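Local coordinates for calcium uptake protein 2, mitochondrial (Homo sapiens, PDB 6LB7) that binds calcium through an EF-hand and probably takes part in regulating mitochondrial calcium uptake, at residues Lys106-Asp109 and Met115-Lys118; Arg119-Leu124 and Arg161-Arg166; Lys296-Asp301 and Glu309-Val314; Thr250-Phe255 and Gly313-Arg318. All coordinates share one frame; numbering follows the deposited sequence.

Interaction 1 (Lys106-Asp109 and Met115-Lys118); sequences KMLD and MIEK. With CA (calcium ion), chain F.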
loop_
_atom_site.group_PDB
_atom_site.type_symbol
_atom_site.label_atom_id
_atom_site.label_comp_id
_atom_site.label_asym_id
_atom_site.label_seq_id
_atom_site.Cartn_x
_atom_site.Cartn_y
_atom_site.Cartn_z
ATOM N N LYS B 106 0.767 -0.005 16.964
ATOM C CA LYS B 106 0.891 -1.450 17.127
ATOM C C LYS B 106 2.237 -1.954 16.629
ATOM O O LYS B 106 2.726 -2.979 17.120
ATOM C CB LYS B 106 -0.249 -2.165 16.398
ATOM C CG LYS B 106 -1.625 -1.991 17.044
ATOM C CD LYS B 106 -1.612 -2.327 18.559
ATOM C CE LYS B 106 -1.490 -3.844 18.852
ATOM N NZ LYS B 106 -1.098 -4.118 20.287
ATOM N N MET B 107 2.859 -1.244 15.673
ATOM C CA MET B 107 4.209 -1.610 15.233
ATOM C C MET B 107 5.210 -1.471 16.371
ATOM O O MET B 107 6.143 -2.272 16.491
ATOM C CB MET B 107 4.653 -0.742 14.045
ATOM C CG MET B 107 4.055 -1.136 12.707
ATOM S SD MET B 107 4.570 -2.791 12.220
ATOM C CE MET B 107 6.309 -2.531 11.894
ATOM N N LEU B 108 5.030 -0.456 17.215
ATOM C CA LEU B 108 5.929 -0.193 18.327
ATOM C C LEU B 108 5.615 -1.025 19.570
ATOM O O LEU B 108 6.518 -1.276 20.373
ATOM C CB LEU B 108 5.882 1.296 18.686
ATOM C CG LEU B 108 6.514 2.308 17.727
ATOM C CD1 LEU B 108 6.122 3.735 18.100
ATOM C CD2 LEU B 108 8.025 2.166 17.733
ATOM N N ASP B 109 4.358 -1.437 19.757
ATOM C CA ASP B 109 3.925 -2.216 20.928
ATOM C C ASP B 109 4.163 -3.699 20.651
ATOM O O ASP B 109 3.244 -4.480 20.385
ATOM C CB ASP B 109 2.456 -1.938 21.241
ATOM C CG ASP B 109 1.912 -2.804 22.401
ATOM O OD1 ASP B 109 2.626 -3.067 23.400
ATOM O OD2 ASP B 109 0.737 -3.203 22.296
ATOM N N MET B 115 0.238 -0.910 25.304
ATOM C CA MET B 115 0.904 0.246 25.858
ATOM C C MET B 115 2.313 0.265 25.303
ATOM O O MET B 115 2.961 -0.781 25.186
ATOM C CB MET B 115 0.946 0.202 27.391
ATOM C CG MET B 115 -0.377 -0.006 28.044
ATOM S SD MET B 115 -0.310 -0.767 29.658
ATOM C CE MET B 115 1.065 -0.045 30.308
ATOM N N ILE B 116 2.804 1.434 24.961
ATOM C CA ILE B 116 4.174 1.546 24.518
ATOM C C ILE B 116 5.022 1.946 25.706
ATOM O O ILE B 116 4.709 2.907 26.420
ATOM C CB ILE B 116 4.312 2.551 23.371
ATOM C CG1 ILE B 116 3.621 2.004 22.120
ATOM C CG2 ILE B 116 5.794 2.819 23.132
ATOM C CD1 ILE B 116 3.543 3.027 21.014
ATOM N N GLU B 117 6.085 1.202 25.935
ATOM C CA GLU B 117 6.978 1.519 27.028
ATOM C C GLU B 117 8.275 2.075 26.468
ATOM O O GLU B 117 8.610 1.863 25.295
ATOM C CB GLU B 117 7.200 0.275 27.888
ATOM C CG GLU B 117 5.862 -0.374 28.188
ATOM C CD GLU B 117 5.869 -1.290 29.396
ATOM O OE1 GLU B 117 6.848 -1.281 30.170
ATOM O OE2 GLU B 117 4.878 -2.025 29.564
ATOM N N LYS B 118 8.985 2.829 27.315
ATOM C CA LYS B 118 10.222 3.459 26.875
ATOM C C LYS B 118 11.112 2.462 26.146
ATOM O O LYS B 118 11.705 2.789 25.111
ATOM C CB LYS B 118 10.958 4.079 28.066
ATOM C CG LYS B 118 12.169 4.928 27.662
ATOM C CD LYS B 118 12.716 5.718 28.843
ATOM C CE LYS B 118 13.947 6.527 28.437
ATOM N NZ LYS B 118 14.431 7.422 29.525
HETATM CA CA CA F . 4.111 -2.747 25.011
HETATM O O HOH W 1 5.432 -3.001 27.253
#
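The carboxylate of D109 is the flat group at the centre here, and it is approached at its two oxygens. OD1 of D109 binds the calcium ion at 2.2 Å, and the backbone carbonyl O of M115 reaches the same ion at 2.3 Å. The other oxygen looks back toward its own helix: K106 NZ meets D109 OD2 at 2.9 Å in a salt bridge, coming in on the anti side and 22° out of the carboxylate plane. E114 N also donates to OD2, and this second grip fixes the rotation of the group. With CG of D109 anti to the backbone N (chi1 176°), the carboxylate reaches across from the end of helix 99-108 to the metal.

Away from the ion, the two segments also touch through carbon. The CD1 methyl of I116 lies 3.7 Å from CB of L108, and L108 CD1 is 4.0 Å from the same methyl. I116 swings this branch toward the helix while its backbone pairs with L171, forming the short antiparallel link 115-116 with 171-172. D109 and M115 hold the first and seventh positions of the EF-hand loop; D111, N113 and E120 complete the protein ligands, and water 1 adds another oxygen at 2.6 Å from the calcium.

OD1 of D109 and O of M115 sit 2.9 Å apart with no hydrogen bond between them. Two electron-rich oxygens at this spacing are reconciled by the shared cation, on which their close approach probably depends.

Interaction 2 (Arg119-Leu124 and Arg161-Arg166); sequences REFFKL and RFFGKR. With CA (calcium ion), chain F.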
loop_
_atom_site.group_PDB
_atom_site.type_symbol
_atom_site.label_atom_id
_atom_site.label_comp_id
_atom_site.label_asym_id
_atom_site.label_seq_id
_atom_site.Cartn_x
_atom_site.Cartn_y
_atom_site.Cartn_z
ATOM N N ARG B 119 11.169 1.221 26.644
ATOM C CA ARG B 119 12.022 0.196 26.039
ATOM C C ARG B 119 11.582 -0.128 24.619
ATOM O O ARG B 119 12.418 -0.388 23.744
ATOM C CB ARG B 119 12.000 -1.072 26.901
ATOM C CG ARG B 119 12.265 -2.364 26.131
ATOM C CD ARG B 119 12.049 -3.624 27.001
ATOM N NE ARG B 119 10.723 -3.644 27.616
ATOM C CZ ARG B 119 10.477 -3.271 28.867
ATOM N NH1 ARG B 119 11.464 -2.851 29.640
ATOM N NH2 ARG B 119 9.243 -3.307 29.346
ATOM N N GLU B 120 10.273 -0.117 24.369
ATOM C CA GLU B 120 9.777 -0.358 23.019
ATOM C C GLU B 120 10.040 0.836 22.102
ATOM O O GLU B 120 10.341 0.660 20.918
ATOM C CB GLU B 120 8.287 -0.665 23.071
ATOM C CG GLU B 120 7.999 -2.016 23.747
ATOM C CD GLU B 120 6.520 -2.231 23.963
ATOM O OE1 GLU B 120 5.840 -1.268 24.384
ATOM O OE2 GLU B 120 6.045 -3.358 23.717
ATOM N N PHE B 121 9.909 2.056 22.622
ATOM C CA PHE B 121 10.208 3.233 21.808
ATOM C C PHE B 121 11.681 3.266 21.447
ATOM O O PHE B 121 12.053 3.739 20.370
ATOM C CB PHE B 121 9.807 4.496 22.566
ATOM C CG PHE B 121 9.729 5.731 21.719
ATOM C CD1 PHE B 121 8.739 5.865 20.755
ATOM C CD2 PHE B 121 10.630 6.776 21.907
ATOM C CE1 PHE B 121 8.647 7.020 19.984
ATOM C CE2 PHE B 121 10.551 7.935 21.136
ATOM C CZ PHE B 121 9.555 8.057 20.179
ATOM N N PHE B 122 12.531 2.732 22.328
ATOM C CA PHE B 122 13.966 2.721 22.108
ATOM C C PHE B 122 14.361 1.851 20.923
ATOM O O PHE B 122 15.475 1.982 20.413
ATOM C CB PHE B 122 14.675 2.245 23.388
ATOM C CG PHE B 122 16.162 2.403 23.341
ATOM C CD1 PHE B 122 16.740 3.656 23.495
ATOM C CD2 PHE B 122 16.984 1.312 23.131
ATOM C CE1 PHE B 122 18.114 3.821 23.448
ATOM C CE2 PHE B 122 18.365 1.463 23.082
ATOM C CZ PHE B 122 18.931 2.722 23.241
ATOM N N LYS B 123 13.475 0.973 20.468
ATOM C CA LYS B 123 13.764 0.188 19.279
ATOM C C LYS B 123 14.053 1.072 18.068
ATOM O O LYS B 123 14.869 0.700 17.214
ATOM C CB LYS B 123 12.590 -0.746 18.983
ATOM C CG LYS B 123 12.812 -1.675 17.788
ATOM C CD LYS B 123 11.553 -2.482 17.471
ATOM C CE LYS B 123 10.439 -1.587 16.921
ATOM N NZ LYS B 123 9.071 -2.200 17.037
ATOM N N LEU B 124 13.394 2.232 17.963
ATOM C CA LEU B 124 13.663 3.114 16.824
ATOM C C LEU B 124 15.120 3.572 16.824
ATOM O O LEU B 124 15.784 3.570 15.778
ATOM C CB LEU B 124 12.712 4.318 16.846
ATOM C CG LEU B 124 11.205 3.988 16.852
ATOM C CD1 LEU B 124 10.343 5.241 16.932
ATOM C CD2 LEU B 124 10.802 3.137 15.648
ATOM N N ARG B 161 7.675 13.412 27.564
ATOM C CA ARG B 161 6.233 13.516 27.379
ATOM C C ARG B 161 5.565 12.146 27.432
ATOM O O ARG B 161 4.491 11.988 28.024
ATOM C CB ARG B 161 5.958 14.213 26.048
ATOM C CG ARG B 161 4.597 14.069 25.475
ATOM C CD ARG B 161 3.552 14.773 26.234
ATOM N NE ARG B 161 2.749 15.471 25.455
ATOM C CZ ARG B 161 1.582 15.243 25.332
ATOM N NH1 ARG B 161 1.073 14.324 25.929
ATOM N NH2 ARG B 161 0.924 15.925 24.598
ATOM N N PHE B 162 6.205 11.129 26.859
ATOM C CA PHE B 162 5.590 9.812 26.743
ATOM C C PHE B 162 5.835 8.949 27.975
ATOM O O PHE B 162 4.934 8.218 28.402
ATOM C CB PHE B 162 6.110 9.084 25.490
ATOM C CG PHE B 162 5.690 9.731 24.177
ATOM C CD1 PHE B 162 4.551 10.529 24.108
ATOM C CD2 PHE B 162 6.437 9.538 23.016
ATOM C CE1 PHE B 162 4.166 11.133 22.910
ATOM C CE2 PHE B 162 6.055 10.137 21.805
ATOM C CZ PHE B 162 4.917 10.937 21.753
ATOM N N PHE B 163 7.032 9.015 28.566
ATOM C CA PHE B 163 7.423 8.036 29.572
ATOM C C PHE B 163 7.931 8.596 30.903
ATOM O O PHE B 163 8.286 7.804 31.778
ATOM C CB PHE B 163 8.495 7.100 28.989
ATOM C CG PHE B 163 8.206 6.660 27.575
ATOM C CD1 PHE B 163 9.070 6.981 26.541
ATOM C CD2 PHE B 163 7.053 5.950 27.278
ATOM C CE1 PHE B 163 8.796 6.574 25.231
ATOM C CE2 PHE B 163 6.766 5.556 25.966
ATOM C CZ PHE B 163 7.641 5.870 24.946
ATOM N N GLY B 164 7.970 9.912 31.099
ATOM C CA GLY B 164 8.589 10.465 32.296
ATOM C C GLY B 164 10.099 10.271 32.279
ATOM O O GLY B 164 10.672 9.675 31.370
ATOM N N LYS B 165 10.750 10.769 33.338
ATOM C CA LYS B 165 12.206 10.864 33.240
ATOM C C LYS B 165 12.887 9.507 33.400
ATOM O O LYS B 165 13.857 9.209 32.690
ATOM C CB LYS B 165 12.740 11.857 34.271
ATOM C CG LYS B 165 12.376 13.230 33.978
ATOM C CD LYS B 165 10.931 13.485 33.896
ATOM C CE LYS B 165 10.225 12.766 34.853
ATOM N NZ LYS B 165 8.795 12.799 34.697
ATOM N N ARG B 166 12.361 8.596 34.220
ATOM C CA ARG B 166 12.967 7.276 34.342
ATOM C C ARG B 166 12.199 6.203 33.577
ATOM O O ARG B 166 12.404 5.008 33.827
ATOM C CB ARG B 166 13.069 6.868 35.813
ATOM C CG ARG B 166 13.409 7.891 36.749
ATOM C CD ARG B 166 14.723 7.723 37.322
ATOM N NE ARG B 166 15.197 8.759 37.684
ATOM C CZ ARG B 166 16.237 8.995 37.580
ATOM N NH1 ARG B 166 16.904 8.262 37.116
ATOM N NH2 ARG B 166 16.613 9.965 37.926
HETATM CA CA CA F . 4.111 -2.747 25.011
HETATM O O HOH W 1 5.432 -3.001 27.253
#
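F121 faces two phenylalanines from the end of helix 157-163, F162 and F163, and the three rings form an aromatic cluster. Toward F162 the pair is T-shaped: the edge of the F162 ring points at a face of F121, with the planes at 82° and the centroids 5.9 Å apart. F163 comes closer but at a slant. Its ring is turned 57° from that of F121, and CZ of F163 lies 3.5 Å from CB of F121, with F163 CE1 3.7 Å from F121 CG. Within its own segment F163 rests on its neighbour, since CB of F162 sits 3.4 Å above the centre of the F163 ring. F121 reaches the pair because its CG stands anti to the backbone N (chi1 -165°).

One residue earlier, E120 runs out extended to the calcium ion, which both carboxylate oxygens bind, OE1 and OE2 each at 2.4 Å. E117 N also donates to OE1. This is the bidentate glutamate that closes an EF-hand loop.

An alanine in place of F163 would leave a gap beside CB and CG of F121, whose ring is likely to be freer to turn. No hydrogen bond crosses between the two segments, so they are joined by dispersion and ring-edge electrostatics, while the adjacent glutamate gives the metal one of its carboxylates. Ion binding and apolar packing are thus carried by neighbouring residues of one helix turn.

Interaction 3 (Lys296-Asp301 and Glu309-Val314); sequences KIFDLD and EEFLGV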
loop_
_atom_site.group_PDB
_atom_site.type_symbol
_atom_site.label_atom_id
_atom_site.label_comp_id
_atom_site.label_asym_id
_atom_site.label_seq_id
_atom_site.Cartn_x
_atom_site.Cartn_y
_atom_site.Cartn_z
ATOM N N LYS B 296 -8.135 26.282 -11.516
ATOM C CA LYS B 296 -7.515 27.422 -12.194
ATOM C C LYS B 296 -6.019 27.203 -12.383
ATOM O O LYS B 296 -5.450 27.606 -13.407
ATOM C CB LYS B 296 -7.766 28.725 -11.434
ATOM C CG LYS B 296 -9.229 29.150 -11.345
ATOM C CD LYS B 296 -9.702 29.858 -12.594
ATOM C CE LYS B 296 -11.038 30.560 -12.348
ATOM N NZ LYS B 296 -10.929 31.565 -11.247
ATOM N N ILE B 297 -5.353 26.577 -11.411
ATOM C CA ILE B 297 -3.903 26.388 -11.523
ATOM C C ILE B 297 -3.557 25.258 -12.491
ATOM O O ILE B 297 -2.595 25.360 -13.267
ATOM C CB ILE B 297 -3.276 26.118 -10.141
ATOM C CG1 ILE B 297 -3.490 27.297 -9.172
ATOM C CG2 ILE B 297 -1.781 25.810 -10.282
ATOM C CD1 ILE B 297 -3.057 26.956 -7.730
ATOM N N PHE B 298 -4.289 24.143 -12.430
ATOM C CA PHE B 298 -3.893 22.933 -13.135
ATOM C C PHE B 298 -4.832 22.564 -14.289
ATOM O O PHE B 298 -4.723 21.463 -14.825
ATOM C CB PHE B 298 -3.773 21.764 -12.148
ATOM C CG PHE B 298 -2.712 21.967 -11.080
ATOM C CD1 PHE B 298 -3.063 22.420 -9.812
ATOM C CD2 PHE B 298 -1.375 21.693 -11.346
ATOM C CE1 PHE B 298 -2.105 22.607 -8.824
ATOM C CE2 PHE B 298 -0.403 21.878 -10.359
ATOM C CZ PHE B 298 -0.771 22.330 -9.098
ATOM N N ASP B 299 -5.753 23.440 -14.688
ATOM C CA ASP B 299 -6.410 23.249 -15.988
ATOM C C ASP B 299 -5.493 23.895 -17.012
ATOM O O ASP B 299 -5.524 25.106 -17.235
ATOM C CB ASP B 299 -7.817 23.836 -16.025
ATOM C CG ASP B 299 -8.429 23.818 -17.441
ATOM O OD1 ASP B 299 -7.870 23.170 -18.349
ATOM O OD2 ASP B 299 -9.489 24.439 -17.645
ATOM N N LEU B 300 -4.636 23.066 -17.608
ATOM C CA LEU B 300 -3.553 23.531 -18.461
ATOM C C LEU B 300 -3.922 23.578 -19.940
ATOM O O LEU B 300 -3.143 24.119 -20.732
ATOM C CB LEU B 300 -2.316 22.640 -18.277
ATOM C CG LEU B 300 -1.725 22.570 -16.863
ATOM C CD1 LEU B 300 -0.394 21.840 -16.878
ATOM C CD2 LEU B 300 -1.574 23.944 -16.220
ATOM N N ASP B 301 -5.081 23.031 -20.328
ATOM C CA ASP B 301 -5.498 22.993 -21.725
ATOM C C ASP B 301 -6.618 23.967 -22.048
ATOM O O ASP B 301 -6.879 24.209 -23.231
ATOM C CB ASP B 301 -5.944 21.575 -22.119
ATOM C CG ASP B 301 -4.815 20.575 -22.050
ATOM O OD1 ASP B 301 -3.649 21.002 -22.187
ATOM O OD2 ASP B 301 -5.088 19.371 -21.857
ATOM N N GLU B 309 -2.080 14.564 -13.613
ATOM C CA GLU B 309 -0.726 14.072 -13.385
ATOM C C GLU B 309 0.171 15.179 -12.838
ATOM O O GLU B 309 0.993 14.935 -11.950
ATOM C CB GLU B 309 -0.156 13.497 -14.684
ATOM C CG GLU B 309 -0.940 12.304 -15.257
ATOM C CD GLU B 309 -1.913 12.690 -16.385
ATOM O OE1 GLU B 309 -2.399 13.851 -16.420
ATOM O OE2 GLU B 309 -2.190 11.824 -17.245
ATOM N N GLU B 310 0.034 16.404 -13.362
ATOM C CA GLU B 310 0.834 17.511 -12.855
ATOM C C GLU B 310 0.383 17.916 -11.456
ATOM O O GLU B 310 1.220 18.196 -10.592
ATOM C CB GLU B 310 0.772 18.698 -13.812
ATOM C CG GLU B 310 1.639 18.542 -15.045
ATOM C CD GLU B 310 0.909 17.870 -16.199
ATOM O OE1 GLU B 310 -0.126 17.196 -15.959
ATOM O OE2 GLU B 310 1.375 18.023 -17.352
ATOM N N PHE B 311 -0.932 17.930 -11.210
ATOM C CA PHE B 311 -1.443 18.190 -9.866
ATOM C C PHE B 311 -0.850 17.203 -8.863
ATOM O O PHE B 311 -0.252 17.599 -7.858
ATOM C CB PHE B 311 -2.972 18.113 -9.889
ATOM C CG PHE B 311 -3.624 18.262 -8.533
ATOM C CD1 PHE B 311 -3.365 19.366 -7.729
ATOM C CD2 PHE B 311 -4.529 17.314 -8.090
ATOM C CE1 PHE B 311 -3.987 19.504 -6.497
ATOM C CE2 PHE B 311 -5.161 17.446 -6.869
ATOM C CZ PHE B 311 -4.886 18.546 -6.066
ATOM N N LEU B 312 -0.973 15.904 -9.159
ATOM C CA LEU B 312 -0.418 14.858 -8.310
ATOM C C LEU B 312 1.083 15.042 -8.081
ATOM O O LEU B 312 1.591 14.785 -6.984
ATOM C CB LEU B 312 -0.710 13.501 -8.951
ATOM C CG LEU B 312 -0.505 12.300 -8.047
ATOM C CD1 LEU B 312 -1.498 12.347 -6.888
ATOM C CD2 LEU B 312 -0.648 11.023 -8.862
ATOM N N GLY B 313 1.809 15.498 -9.101
ATOM C CA GLY B 313 3.217 15.780 -8.909
ATOM C C GLY B 313 3.470 16.858 -7.872
ATOM O O GLY B 313 4.335 16.704 -7.005
ATOM N N VAL B 314 2.724 17.967 -7.948
ATOM C CA VAL B 314 2.883 19.043 -6.966
ATOM C C VAL B 314 2.490 18.564 -5.568
ATOM O O VAL B 314 3.141 18.905 -4.572
ATOM C CB VAL B 314 2.072 20.280 -7.404
ATOM C CG1 VAL B 314 2.001 21.334 -6.281
ATOM C CG2 VAL B 314 2.670 20.896 -8.681
#
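F298 and F311 bring their CA atoms to 6.3 Å, where the end of helix 288-298 meets helix 308-320. This is an EF-hand-like helix-loop-helix: the acidic run beginning at D299 and closing at E310 reads as such a loop, although the calcium seen in this structure sits in the other one, at D109-E120.

With CG anti to its carbonyl carbon (chi1 -62°), F298 lays its ring against F311 and V314. I297 CG2 lies 3.5 Å above one face, toward the rim, while CA of F311 covers the opposite face as a CH-pi contact, 4.0 Å from the ring centroid and 19° off its normal. The two rings meet obliquely, at 59°, F311 CD1 coming to 3.6 Å from F298 CE1. At the F298 edge, near its plane, stands CG2 of V314, 3.6 Å from CE2. Substituting an alanine for F298 would remove this ring, and F311 and V314 would probably lose their main contact with the incoming helix. Y223 of helix 220-230 adds another ring against F298.

Nearer the surface, CD1 of L300 comes to 4.2 Å from CD, the carboxylate carbon of E310. D301 N makes a weak hydrogen bond to D299 OD1 at 3.4 Å.

Interaction 4 (Thr250-Phe255 and Gly313-Arg318); sequences THLEDF and GVLKNR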
loop_
_atom_site.group_PDB
_atom_site.type_symbol
_atom_site.label_atom_id
_atom_site.label_comp_id
_atom_site.label_asym_id
_atom_site.label_seq_id
_atom_site.Cartn_x
_atom_site.Cartn_y
_atom_site.Cartn_z
ATOM N N THR B 250 -3.071 13.359 2.652
ATOM C CA THR B 250 -2.566 12.111 3.225
ATOM C C THR B 250 -3.257 10.881 2.646
ATOM O O THR B 250 -2.870 9.757 2.982
ATOM C CB THR B 250 -2.684 12.096 4.764
ATOM O OG1 THR B 250 -4.057 12.145 5.160
ATOM C CG2 THR B 250 -1.941 13.286 5.394
ATOM N N HIS B 251 -4.236 11.070 1.755
ATOM C CA HIS B 251 -4.918 9.981 1.063
ATOM C C HIS B 251 -4.583 9.942 -0.422
ATOM O O HIS B 251 -5.426 9.572 -1.239
ATOM C CB HIS B 251 -6.424 10.090 1.252
ATOM C CG HIS B 251 -6.848 9.968 2.673
ATOM N ND1 HIS B 251 -7.159 8.759 3.249
ATOM C CD2 HIS B 251 -6.959 10.895 3.652
ATOM C CE1 HIS B 251 -7.486 8.952 4.514
ATOM N NE2 HIS B 251 -7.374 10.239 4.784
ATOM N N LEU B 252 -3.359 10.329 -0.782
ATOM C CA LEU B 252 -2.971 10.430 -2.186
ATOM C C LEU B 252 -2.874 9.077 -2.868
ATOM O O LEU B 252 -2.955 9.009 -4.100
ATOM C CB LEU B 252 -1.617 11.114 -2.329
ATOM C CG LEU B 252 -1.558 12.600 -2.009
ATOM C CD1 LEU B 252 -0.219 13.192 -2.446
ATOM C CD2 LEU B 252 -2.725 13.298 -2.654
ATOM N N GLU B 253 -2.591 8.016 -2.109
ATOM C CA GLU B 253 -2.476 6.693 -2.712
ATOM C C GLU B 253 -3.774 6.304 -3.400
ATOM O O GLU B 253 -3.783 5.957 -4.584
ATOM C CB GLU B 253 -2.091 5.659 -1.648
ATOM C CG GLU B 253 -2.002 4.239 -2.169
ATOM C CD GLU B 253 -1.806 3.202 -1.063
ATOM O OE1 GLU B 253 -2.111 3.495 0.117
ATOM O OE2 GLU B 253 -1.346 2.083 -1.383
ATOM N N ASP B 254 -4.886 6.370 -2.665
ATOM C CA ASP B 254 -6.184 6.063 -3.240
ATOM C C ASP B 254 -6.583 7.100 -4.283
ATOM O O ASP B 254 -7.225 6.764 -5.282
ATOM C CB ASP B 254 -7.232 5.985 -2.134
ATOM C CG ASP B 254 -7.043 4.764 -1.238
ATOM O OD1 ASP B 254 -6.155 3.945 -1.544
ATOM O OD2 ASP B 254 -7.791 4.617 -0.248
ATOM N N PHE B 255 -6.201 8.363 -4.080
ATOM C CA PHE B 255 -6.556 9.382 -5.063
ATOM C C PHE B 255 -5.865 9.124 -6.394
ATOM O O PHE B 255 -6.474 9.298 -7.457
ATOM C CB PHE B 255 -6.214 10.781 -4.543
ATOM C CG PHE B 255 -6.546 11.872 -5.522
ATOM C CD1 PHE B 255 -5.549 12.432 -6.316
ATOM C CD2 PHE B 255 -7.866 12.315 -5.675
ATOM C CE1 PHE B 255 -5.852 13.431 -7.238
ATOM C CE2 PHE B 255 -8.177 13.321 -6.588
ATOM C CZ PHE B 255 -7.163 13.874 -7.376
ATOM N N GLY B 313 1.809 15.498 -9.101
ATOM C CA GLY B 313 3.217 15.780 -8.909
ATOM C C GLY B 313 3.470 16.858 -7.872
ATOM O O GLY B 313 4.335 16.704 -7.005
ATOM N N VAL B 314 2.724 17.967 -7.948
ATOM C CA VAL B 314 2.883 19.043 -6.966
ATOM C C VAL B 314 2.490 18.564 -5.568
ATOM O O VAL B 314 3.141 18.905 -4.572
ATOM C CB VAL B 314 2.072 20.280 -7.404
ATOM C CG1 VAL B 314 2.001 21.334 -6.281
ATOM C CG2 VAL B 314 2.670 20.896 -8.681
ATOM N N LEU B 315 1.417 17.780 -5.474
ATOM C CA LEU B 315 1.013 17.208 -4.197
ATOM C C LEU B 315 2.119 16.350 -3.615
ATOM O O LEU B 315 2.379 16.388 -2.405
ATOM C CB LEU B 315 -0.260 16.372 -4.371
ATOM C CG LEU B 315 -1.554 17.147 -4.604
ATOM C CD1 LEU B 315 -2.734 16.199 -4.580
ATOM C CD2 LEU B 315 -1.703 18.223 -3.554
ATOM N N LYS B 316 2.777 15.556 -4.467
ATOM C CA LYS B 316 3.907 14.765 -4.003
ATOM C C LYS B 316 5.087 15.647 -3.620
ATOM O O LYS B 316 5.793 15.326 -2.663
ATOM C CB LYS B 316 4.290 13.725 -5.057
ATOM C CG LYS B 316 3.319 12.534 -5.107
ATOM C CD LYS B 316 3.750 11.479 -6.124
ATOM C CE LYS B 316 2.961 11.588 -7.429
ATOM N NZ LYS B 316 3.801 11.497 -8.669
ATOM N N ASN B 317 5.312 16.769 -4.313
ATOM C CA ASN B 317 6.280 17.742 -3.801
ATOM C C ASN B 317 5.919 18.158 -2.371
ATOM O O ASN B 317 6.788 18.215 -1.497
ATOM C CB ASN B 317 6.357 18.998 -4.689
ATOM C CG ASN B 317 6.787 18.715 -6.144
ATOM O OD1 ASN B 317 6.377 19.435 -7.055
ATOM N ND2 ASN B 317 7.626 17.702 -6.352
ATOM N N ARG B 318 4.641 18.496 -2.127
ATOM C CA ARG B 318 4.222 18.933 -0.790
ATOM C C ARG B 318 4.542 17.869 0.249
ATOM O O ARG B 318 5.212 18.141 1.249
ATOM C CB ARG B 318 2.723 19.237 -0.743
ATOM C CG ARG B 318 2.231 20.613 -1.220
ATOM C CD ARG B 318 2.708 21.826 -0.397
ATOM N NE ARG B 318 3.034 21.571 0.997
ATOM C CZ ARG B 318 3.592 22.465 1.818
ATOM N NH1 ARG B 318 3.891 23.695 1.395
ATOM N NH2 ARG B 318 3.863 22.125 3.078
#
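L252 and L315 carry this contact, and the way to it starts two residues earlier. T250 follows helix 239-249 in the short turn between helices. H251 comes next at the N-cap position, right before helix 252-264, and its carbonyl O receives F255 N at 3.2 Å, in the first turn.

L252 is then the residue that reaches across, and both of its methyls are used. CD2 comes to 3.5 Å from CD1 of L315, tighter than usual for two methyl carbons, while CD1 of L252 sits 3.7 Å from CB of L315. The second methyl also passes over the backbone, 4.3 Å from K316 N, and skirts the aliphatic CG of that lysine. In L252, CG lies beside the backbone N and anti to the carbonyl carbon (chi1 -70°), which sends its two methyls across to L315; the two leucines approach slantwise. M319, one turn further along helix 308-320, also touches L252, and F245 and F248 of helix 239-249 pack on L315.

D254 takes no part across the contact; its partner is a basic side chain of the other protein chain in the assembly, which it meets in a salt bridge. The CB of F255, last in the segment, is directed toward helix 308-320, and its side chain packs there on F311 and L312, its ring meeting those of F248 and F274 edge to face. No polar bond joins the two segments, so the junction is apolar. It is plain helix-against-helix packing, in which the first turn of helix 252-264 lies against the exit helix of the EF-hand-like unit that ends the modelled chain.

In the fold
From the N terminus, interaction 1 comes first and closes the short calcium loop between helix 99-108 and strand 115-116. Interaction 2 follows in series, about 9 Å away between centres, and ties helix 118-129 to helix 157-163 across a much longer connection whose residues 131-153 are not modelled; the two share the calcium and water 1. In the far part of the chain, interaction 4 opens at 250-255 and interaction 3 opens later at 296-301, yet both end on helix 308-320 and share G313 and V314, so the loop of interaction 3 lies inside that of interaction 4, sharing its end. Interaction 4 ties helix 252-264 to helix 308-320. Interactions 1 and 3 lie about 41 Å apart, centre to centre.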